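Transcription factor tau subunit sfc1 (Schizosaccharomyces pombe, PDB 4BJI) helps activate tRNA and 5S RNA genes as part of the tauA domain of TFIIIC, which binds boxA promoter DNA, and is represented here by its DNA-binding domain. Local coordinates at residues V10-T15 with S79-S84; K50-T55 with Y91-Y96; W54-L59 with H69-A74. All blocks are in the same frame, centred on the assembly; numbering follows the deposited sequence. Where two conformers were deposited one is given.

Contact 1. Residues V10-T15 with S79-S84; sequences VWIITT and SYLWTS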
# COMPACT_ATOMS: atom_id res chain seq x y z
N VAL A 10 -6.14 -18.63 -8.19
CA VAL A 10 -4.73 -18.44 -7.89
C VAL A 10 -4.37 -18.98 -6.49
O VAL A 10 -3.18 -19.09 -6.16
CB VAL A 10 -4.30 -16.96 -8.04
CG1 VAL A 10 -4.71 -16.42 -9.42
CG2 VAL A 10 -4.90 -16.10 -6.92
N TRP A 11 -5.37 -19.29 -5.66
CA TRP A 11 -5.13 -19.85 -4.33
C TRP A 11 -4.37 -18.86 -3.41
O TRP A 11 -3.48 -19.21 -2.65
CB TRP A 11 -4.40 -21.19 -4.43
CG TRP A 11 -5.24 -22.18 -5.21
CD1 TRP A 11 -4.94 -22.71 -6.43
CD2 TRP A 11 -6.52 -22.68 -4.84
NE1 TRP A 11 -5.96 -23.55 -6.83
CE2 TRP A 11 -6.94 -23.54 -5.87
CE3 TRP A 11 -7.35 -22.50 -3.73
CZ2 TRP A 11 -8.15 -24.22 -5.82
CZ3 TRP A 11 -8.55 -23.18 -3.69
CH2 TRP A 11 -8.94 -24.03 -4.72
N ILE A 12 -4.74 -17.58 -3.51
CA ILE A 12 -4.28 -16.57 -2.57
C ILE A 12 -5.04 -16.73 -1.25
O ILE A 12 -6.26 -16.97 -1.24
CB ILE A 12 -4.47 -15.16 -3.16
CG1 ILE A 12 -3.84 -14.08 -2.27
CG2 ILE A 12 -5.96 -14.87 -3.38
CD1 ILE A 12 -2.35 -14.07 -2.32
N ILE A 13 -4.30 -16.68 -0.16
CA ILE A 13 -4.89 -16.64 1.18
C ILE A 13 -5.11 -15.21 1.58
O ILE A 13 -4.18 -14.40 1.48
CB ILE A 13 -3.95 -17.32 2.20
CG1 ILE A 13 -3.69 -18.77 1.79
CG2 ILE A 13 -4.54 -17.23 3.61
CD1 ILE A 13 -2.52 -19.39 2.49
N THR A 14 -6.34 -14.89 1.98
CA THR A 14 -6.69 -13.55 2.40
C THR A 14 -6.83 -13.46 3.91
O THR A 14 -7.18 -14.44 4.57
CB THR A 14 -7.95 -13.06 1.74
OG1 THR A 14 -9.04 -13.92 2.11
CG2 THR A 14 -7.78 -13.02 0.24
N THR A 15 -6.53 -12.27 4.43
CA THR A 15 -6.61 -11.96 5.86
C THR A 15 -7.34 -10.65 6.11
O THR A 15 -7.42 -9.77 5.27
CB THR A 15 -5.19 -11.82 6.53
OG1 THR A 15 -4.39 -10.94 5.77
CG2 THR A 15 -4.51 -13.16 6.65
N SER A 79 3.30 -14.92 -0.51
CA SER A 79 2.63 -13.86 0.23
C SER A 79 1.15 -14.15 0.42
O SER A 79 0.59 -14.99 -0.31
CB SER A 79 2.81 -12.52 -0.48
OG SER A 79 2.12 -12.48 -1.73
N TYR A 80 0.54 -13.44 1.36
CA TYR A 80 -0.90 -13.46 1.59
C TYR A 80 -1.43 -12.03 1.39
O TYR A 80 -0.65 -11.07 1.37
CB TYR A 80 -1.22 -13.99 3.01
CG TYR A 80 -0.68 -13.15 4.15
CD1 TYR A 80 0.63 -13.29 4.61
CD2 TYR A 80 -1.47 -12.19 4.75
CE1 TYR A 80 1.11 -12.50 5.67
CE2 TYR A 80 -1.00 -11.39 5.77
CZ TYR A 80 0.27 -11.56 6.25
OH TYR A 80 0.72 -10.73 7.26
N LEU A 81 -2.74 -11.86 1.27
CA LEU A 81 -3.34 -10.61 0.86
C LEU A 81 -4.33 -10.08 1.89
O LEU A 81 -5.25 -10.79 2.28
CB LEU A 81 -4.10 -10.82 -0.46
CG LEU A 81 -4.94 -9.68 -1.00
CD1 LEU A 81 -4.13 -8.45 -1.33
CD2 LEU A 81 -5.73 -10.14 -2.25
N TRP A 82 -4.15 -8.85 2.34
CA TRP A 82 -5.12 -8.21 3.23
C TRP A 82 -6.33 -7.73 2.45
O TRP A 82 -6.16 -7.06 1.42
CB TRP A 82 -4.49 -7.01 3.92
CG TRP A 82 -3.36 -7.37 4.82
CD1 TRP A 82 -2.04 -7.43 4.49
CD2 TRP A 82 -3.43 -7.77 6.20
NE1 TRP A 82 -1.29 -7.80 5.57
CE2 TRP A 82 -2.12 -8.04 6.64
CE3 TRP A 82 -4.49 -7.93 7.11
CZ2 TRP A 82 -1.84 -8.47 7.94
CZ3 TRP A 82 -4.20 -8.35 8.39
CH2 TRP A 82 -2.90 -8.63 8.79
N THR A 83 -7.54 -8.03 2.90
CA THR A 83 -8.69 -7.51 2.14
C THR A 83 -9.40 -6.35 2.81
O THR A 83 -10.36 -5.83 2.26
CB THR A 83 -9.66 -8.59 1.79
OG1 THR A 83 -9.92 -9.33 2.96
CG2 THR A 83 -9.01 -9.49 0.73
N SER A 84 -8.90 -5.90 3.96
CA SER A 84 -9.43 -4.72 4.63
C SER A 84 -8.39 -4.28 5.66
O SER A 84 -7.40 -4.98 5.89
CB SER A 84 -10.76 -5.05 5.29
OG SER A 84 -10.58 -6.12 6.20
O HOH W 1 -1.45 -16.71 -0.04

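Contact 2. Residues K50-T55 with Y91-Y96; sequences KRPVWT and YTRFGY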
# COMPACT_ATOMS: atom_id res chain seq x y z
N LYS A 50 13.44 -6.83 0.43
CA LYS A 50 13.61 -5.37 0.55
C LYS A 50 12.45 -4.71 1.32
O LYS A 50 12.62 -3.77 2.11
CB LYS A 50 13.70 -4.72 -0.84
CG LYS A 50 14.93 -5.11 -1.67
CD LYS A 50 14.85 -4.63 -3.14
CE LYS A 50 16.22 -4.73 -3.81
NZ LYS A 50 16.18 -4.41 -5.27
N ARG A 51 11.25 -5.20 1.07
CA ARG A 51 10.02 -4.57 1.54
C ARG A 51 9.01 -5.69 1.74
O ARG A 51 8.66 -6.37 0.79
CB ARG A 51 9.55 -3.57 0.48
CG ARG A 51 8.26 -2.93 0.71
CD ARG A 51 8.22 -1.78 -0.32
NE ARG A 51 6.89 -1.39 -0.66
CZ ARG A 51 6.65 -0.31 -1.43
NH1 ARG A 51 7.66 0.42 -1.86
NH2 ARG A 51 5.44 0.01 -1.73
N PRO A 52 8.57 -5.94 2.99
CA PRO A 52 7.76 -7.14 3.21
C PRO A 52 6.30 -7.01 2.81
O PRO A 52 5.58 -8.00 2.82
CB PRO A 52 7.82 -7.34 4.72
CG PRO A 52 8.11 -5.95 5.26
CD PRO A 52 9.01 -5.31 4.25
N VAL A 53 5.85 -5.80 2.49
CA VAL A 53 4.45 -5.50 2.23
C VAL A 53 4.37 -4.62 0.98
O VAL A 53 4.97 -3.52 0.96
CB VAL A 53 3.83 -4.72 3.44
CG1 VAL A 53 2.42 -4.29 3.16
CG2 VAL A 53 3.90 -5.56 4.74
N TRP A 54 3.61 -5.05 -0.02
CA TRP A 54 3.55 -4.37 -1.31
C TRP A 54 2.14 -4.36 -1.90
O TRP A 54 1.46 -5.40 -1.91
CB TRP A 54 4.35 -5.14 -2.35
CG TRP A 54 5.85 -5.12 -2.28
CD1 TRP A 54 6.65 -6.00 -1.60
CD2 TRP A 54 6.72 -4.24 -2.99
NE1 TRP A 54 7.99 -5.70 -1.86
CE2 TRP A 54 8.04 -4.63 -2.71
CE3 TRP A 54 6.50 -3.17 -3.84
CZ2 TRP A 54 9.15 -3.96 -3.24
CZ3 TRP A 54 7.60 -2.50 -4.36
CH2 TRP A 54 8.90 -2.90 -4.06
N THR A 55 1.73 -3.27 -2.53
CA THR A 55 0.59 -3.36 -3.44
C THR A 55 1.02 -4.04 -4.75
O THR A 55 2.21 -4.05 -5.13
CB THR A 55 0.02 -2.01 -3.81
OG1 THR A 55 1.07 -1.26 -4.44
CG2 THR A 55 -0.51 -1.29 -2.57
N TYR A 91 0.03 -7.27 -0.46
CA TYR A 91 0.56 -8.62 -0.33
C TYR A 91 1.71 -8.58 0.64
O TYR A 91 2.64 -7.76 0.50
CB TYR A 91 1.05 -9.11 -1.70
CG TYR A 91 -0.07 -9.26 -2.70
CD1 TYR A 91 -0.49 -8.17 -3.46
CD2 TYR A 91 -0.73 -10.46 -2.86
CE1 TYR A 91 -1.57 -8.27 -4.33
CE2 TYR A 91 -1.79 -10.57 -3.75
CZ TYR A 91 -2.19 -9.46 -4.48
OH TYR A 91 -3.26 -9.53 -5.38
N THR A 92 1.65 -9.42 1.67
CA THR A 92 2.66 -9.47 2.75
C THR A 92 3.36 -10.82 2.72
O THR A 92 2.71 -11.87 2.61
CB THR A 92 1.97 -9.27 4.10
OG1 THR A 92 1.29 -8.00 4.13
CG2 THR A 92 2.98 -9.32 5.22
N ARG A 93 4.67 -10.80 2.85
CA ARG A 93 5.40 -12.05 2.79
C ARG A 93 5.00 -12.97 3.95
O ARG A 93 4.68 -12.52 5.07
CB ARG A 93 6.91 -11.78 2.75
CG ARG A 93 7.51 -11.21 4.00
CD ARG A 93 9.04 -10.94 3.85
NE ARG A 93 9.67 -10.66 5.14
CZ ARG A 93 10.57 -9.71 5.41
NH1 ARG A 93 11.04 -8.84 4.49
NH2 ARG A 93 10.99 -9.61 6.67
N PHE A 94 4.97 -14.27 3.69
CA PHE A 94 4.55 -15.23 4.71
C PHE A 94 5.35 -15.03 6.00
O PHE A 94 6.55 -14.76 5.97
CB PHE A 94 4.73 -16.66 4.21
CG PHE A 94 3.77 -17.05 3.11
CD1 PHE A 94 2.41 -16.80 3.22
CD2 PHE A 94 4.23 -17.72 1.95
CE1 PHE A 94 1.52 -17.17 2.20
CE2 PHE A 94 3.34 -18.09 0.93
CZ PHE A 94 1.97 -17.80 1.05
N GLY A 95 4.64 -15.13 7.11
CA GLY A 95 5.23 -15.08 8.43
C GLY A 95 5.47 -13.69 8.99
O GLY A 95 5.75 -13.58 10.18
N TYR A 96 5.36 -12.66 8.16
CA TYR A 96 5.57 -11.29 8.65
C TYR A 96 4.20 -10.73 9.07
O TYR A 96 3.26 -10.74 8.26
CB TYR A 96 6.16 -10.40 7.56
CG TYR A 96 6.41 -8.97 8.01
CD1 TYR A 96 7.48 -8.66 8.82
CD2 TYR A 96 5.58 -7.94 7.63
CE1 TYR A 96 7.71 -7.35 9.24
CE2 TYR A 96 5.80 -6.66 8.03
CZ TYR A 96 6.85 -6.37 8.85
OH TYR A 96 7.05 -5.06 9.24

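Contact 3. Residues W54-L59 with H69-A74; sequences WTRRAL and HYLKFA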
# COMPACT_ATOMS: atom_id res chain seq x y z
N TRP A 54 3.61 -5.05 -0.02
CA TRP A 54 3.55 -4.37 -1.31
C TRP A 54 2.14 -4.36 -1.90
O TRP A 54 1.46 -5.40 -1.91
CB TRP A 54 4.35 -5.14 -2.35
CG TRP A 54 5.85 -5.12 -2.28
CD1 TRP A 54 6.65 -6.00 -1.60
CD2 TRP A 54 6.72 -4.24 -2.99
NE1 TRP A 54 7.99 -5.70 -1.86
CE2 TRP A 54 8.04 -4.63 -2.71
CE3 TRP A 54 6.50 -3.17 -3.84
CZ2 TRP A 54 9.15 -3.96 -3.24
CZ3 TRP A 54 7.60 -2.50 -4.36
CH2 TRP A 54 8.90 -2.90 -4.06
N THR A 55 1.73 -3.27 -2.53
CA THR A 55 0.59 -3.36 -3.44
C THR A 55 1.02 -4.04 -4.75
O THR A 55 2.21 -4.05 -5.13
CB THR A 55 0.02 -2.01 -3.81
OG1 THR A 55 1.07 -1.26 -4.44
CG2 THR A 55 -0.51 -1.29 -2.57
N ARG A 56 0.03 -4.60 -5.46
CA ARG A 56 0.25 -5.07 -6.83
C ARG A 56 0.86 -3.98 -7.72
O ARG A 56 1.84 -4.23 -8.45
CB ARG A 56 -1.09 -5.54 -7.43
CG ARG A 56 -1.03 -5.76 -8.94
CD ARG A 56 -2.43 -6.11 -9.48
NE ARG A 56 -2.45 -6.10 -10.94
CZ ARG A 56 -2.00 -7.12 -11.65
NH1 ARG A 56 -1.54 -8.18 -11.01
NH2 ARG A 56 -2.01 -7.07 -12.98
N ARG A 57 0.32 -2.77 -7.67
CA ARG A 57 0.82 -1.71 -8.55
C ARG A 57 2.29 -1.39 -8.27
O ARG A 57 3.10 -1.27 -9.19
CB ARG A 57 -0.03 -0.45 -8.39
CG ARG A 57 0.40 0.68 -9.35
CD ARG A 57 0.52 0.23 -10.81
NE ARG A 57 -0.69 -0.42 -11.30
CZ ARG A 57 -0.78 -1.02 -12.49
NH1 ARG A 57 0.27 -1.06 -13.30
NH2 ARG A 57 -1.92 -1.59 -12.87
N ALA A 58 2.67 -1.27 -7.00
CA ALA A 58 4.06 -0.98 -6.67
C ALA A 58 4.99 -2.10 -7.16
O ALA A 58 6.03 -1.83 -7.74
CB ALA A 58 4.22 -0.69 -5.19
N LEU A 59 4.59 -3.36 -6.99
CA LEU A 59 5.39 -4.46 -7.53
C LEU A 59 5.53 -4.42 -9.05
O LEU A 59 6.63 -4.61 -9.59
CB LEU A 59 4.80 -5.81 -7.12
CG LEU A 59 5.09 -6.21 -5.68
CD1 LEU A 59 4.22 -7.36 -5.26
CD2 LEU A 59 6.58 -6.53 -5.51
N HIS A 69 0.49 -10.01 -16.07
CA HIS A 69 -0.61 -10.90 -15.75
C HIS A 69 -0.16 -12.30 -15.36
O HIS A 69 -1.00 -13.18 -15.23
CB HIS A 69 -1.61 -10.99 -16.92
CG HIS A 69 -2.28 -9.69 -17.24
ND1 HIS A 69 -3.07 -9.02 -16.33
CD2 HIS A 69 -2.25 -8.93 -18.35
CE1 HIS A 69 -3.52 -7.91 -16.88
NE2 HIS A 69 -3.04 -7.83 -18.11
N TYR A 70 1.13 -12.50 -15.13
CA TYR A 70 1.57 -13.68 -14.38
C TYR A 70 1.73 -13.38 -12.89
O TYR A 70 1.72 -14.29 -12.07
CB TYR A 70 2.87 -14.24 -14.96
CG TYR A 70 2.76 -14.72 -16.41
CD1 TYR A 70 1.67 -15.46 -16.84
CD2 TYR A 70 3.76 -14.42 -17.33
CE1 TYR A 70 1.57 -15.88 -18.16
CE2 TYR A 70 3.67 -14.85 -18.63
CZ TYR A 70 2.57 -15.59 -19.02
OH TYR A 70 2.44 -16.02 -20.32
N LEU A 71 1.84 -12.10 -12.54
CA LEU A 71 2.09 -11.70 -11.14
C LEU A 71 1.04 -12.30 -10.21
O LEU A 71 1.37 -12.77 -9.11
CB LEU A 71 2.12 -10.19 -11.05
CG LEU A 71 2.33 -9.62 -9.65
CD1 LEU A 71 3.63 -10.14 -9.07
CD2 LEU A 71 2.33 -8.10 -9.74
N LYS A 72 -0.23 -12.31 -10.61
CA LYS A 72 -1.27 -12.79 -9.71
C LYS A 72 -1.17 -14.29 -9.39
O LYS A 72 -1.65 -14.74 -8.34
CB LYS A 72 -2.67 -12.47 -10.24
CG LYS A 72 -3.09 -13.24 -11.44
CD LYS A 72 -4.57 -12.99 -11.73
CE LYS A 72 -4.96 -13.69 -12.99
NZ LYS A 72 -6.43 -13.58 -13.20
N PHE A 73 -0.53 -15.05 -10.28
CA PHE A 73 -0.31 -16.46 -10.05
C PHE A 73 0.93 -16.75 -9.21
O PHE A 73 1.04 -17.78 -8.56
CB PHE A 73 -0.18 -17.18 -11.41
CG PHE A 73 -1.43 -17.12 -12.26
CD1 PHE A 73 -2.44 -18.02 -12.07
CD2 PHE A 73 -1.56 -16.15 -13.24
CE1 PHE A 73 -3.61 -17.96 -12.86
CE2 PHE A 73 -2.70 -16.09 -14.02
CZ PHE A 73 -3.72 -16.99 -13.82
N ALA A 74 1.90 -15.83 -9.25
CA ALA A 74 3.17 -15.98 -8.53
C ALA A 74 3.06 -15.55 -7.06
O ALA A 74 3.65 -16.17 -6.17
CB ALA A 74 4.26 -15.16 -9.24
O HOH W 2 -1.24 -10.40 -12.77

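Contact 1. Residues V10-T15 with S79-S84
T15 lies against two aromatic side chains of the neighbouring strand, Y80 and W82. Its CB sits over the six-membered ring of W82, 4.3 Å from the centroid and 23° off the ring normal, a CH-pi contact. In the conformer described (T15 was deposited in two), OG1 takes the position between the backbone N and the carbonyl carbon (chi1 50°). That brings the hydroxyl over the same W82 face, toward its rim, and to the edge of the Y80 ring, with T15 OG1 3.3 Å from Y80 CD2. OG1 is buried there without a polar partner, although the second conformer makes this reading tentative. CE2 of Y80 also stands over that W82 face, so threonine and tyrosine share it. T14 and L81 point to the other face of the sheet, where CG2 of T14 meets CG2 of T83 at 3.8 Å. Before the strand, I12 reaches in with CG1, which is anti to the backbone N (chi1 -173°) and lies 3.7 Å from CB of L81; its CD1 approaches S79 O.

Parallel backbone pairing holds these side chains in place. L81 N donates to I13 O, T15 N to L81 O, and T83 N to T15 O, each at 2.9 Å. Where the two chains diverge, a water takes over: it accepts from I13 N at 2.9 Å and donates to S79 O at 2.7 Å.

Further out, W82 NE1 is bonded to T92 OG1 and S79 OG to L75 O. Strand 14-15 is an outermost strand of the four-stranded mixed sheet, parallel to 79-82, whose far side pairs antiparallel with 90-93, while V10 touches K72 and F73 of helix 71-74.

Contact 2. Residues K50-T55 with Y91-Y96
Y91 and W54 form an antiparallel hydrogen-bonded pair: Y91 N donates to W54 O at 2.8 Å, and W54 N returns a bond to Y91 O at 2.9 Å. The Y91 ring turns an edge toward the same W54 carbonyl oxygen. T92, opposite V53, belongs to a non-hydrogen-bonded pair, and the two side chains run alongside each other in the same direction, with T92 OG1 3.6 Å from V53 CG2. That hydroxyl finds its polar partner elsewhere, in W82 NE1.

R93 closes the backbone pairing, its N donating to P52 O at 2.9 Å. Its CG lies between the backbone N and the carbonyl carbon (chi1 68°), and from there the chain runs extended to NE across the proline. In the conformer described, one of two deposited, P52 CB rests 3.4 Å above the plane of the R93 guanidinium, and R93 NH1 bonds to F48 O.

A type II turn then carries the chain from R93 to Y96, with G95 at positive phi. It brings the Y96 ring onto the proline: P52 CG lies 3.9 Å from the ring centroid and 19° off the normal, a CH-pi contact. Y96 OH bonds to D101.

The proline thus plays two parts: its carbonyl takes the backbone N-H of R93, while its ring carbons set apolar surface against two flat groups, guanidinium and phenol.

Contact 3. Residues W54-L59 with H69-A74
R56 and L71 run alongside one another in opposed directions, and this pair carries most of the contact. The arginine leaves its helix with CG anti to the backbone N and stays extended as far as NE; only the last torsion breaks the line, turning CZ to one side (chi4 80°). L71 also has CG anti to its backbone N (chi1 178°), and its CD2 lies 4.1 Å from R56 NH1. The same methyl approaches CB of L59 at 4.3 Å.

At its tip the guanidinium divides its N-H groups. NH1 donates to a water at 2.8 Å, lying at the guanidinium edge and in its plane; that water also accepts from K72 N at 3.1 Å. NH2 bonds to T68 O, just before the second segment. H69 crosses obliquely beside it, the ring and guanidinium planes 21° apart, with ND1 4.0 Å from R56 NH2. A positive charge so near would probably disfavour protonation of the histidine. An alanine in place of R56 would probably leave T68 O and the bridging water without their guanidinium donor and L71 less well covered.

Within 54-59, T55 caps the start of helix 56-60: its OG1 accepts from A58 N at 3.0 Å. L59 CD2 lies 3.4 Å above the plane of the W54 ring, toward its rim.

Two short helices, 56-60 and 71-74, meet here through R56 and L59 against L71, with a water bridging R56 NH1 and K72 N. Preceded by helix 35-50 and strand 53-55 and followed by the hairpin of strands 79-82 and 90-93, they fit the order of a winged-helix domain, consistent with the helix-turn-helix family of this region.

In the fold
The three contacts lie close together, their centres 11 to 12 Å apart, and all reach one mixed sheet. Contacts 1 and 2 join its two outermost strands, 14-15 and 53-55, to the central hairpin of 79-82 and 90-93. They are stitched together by Y80 O and T92 N, 2.8 Å apart, and by Y80 OH and Y96 O at 2.7 Å, both probable hydrogen bonds. Contact 3 continues from contact 2 through W54 and T55, where strand gives way to helix, and meets contact 1 where V10 CB packs 3.5 Å from K72 O. The three contacts therefore tie the sheet and these two short helices together within the DNA-binding domain.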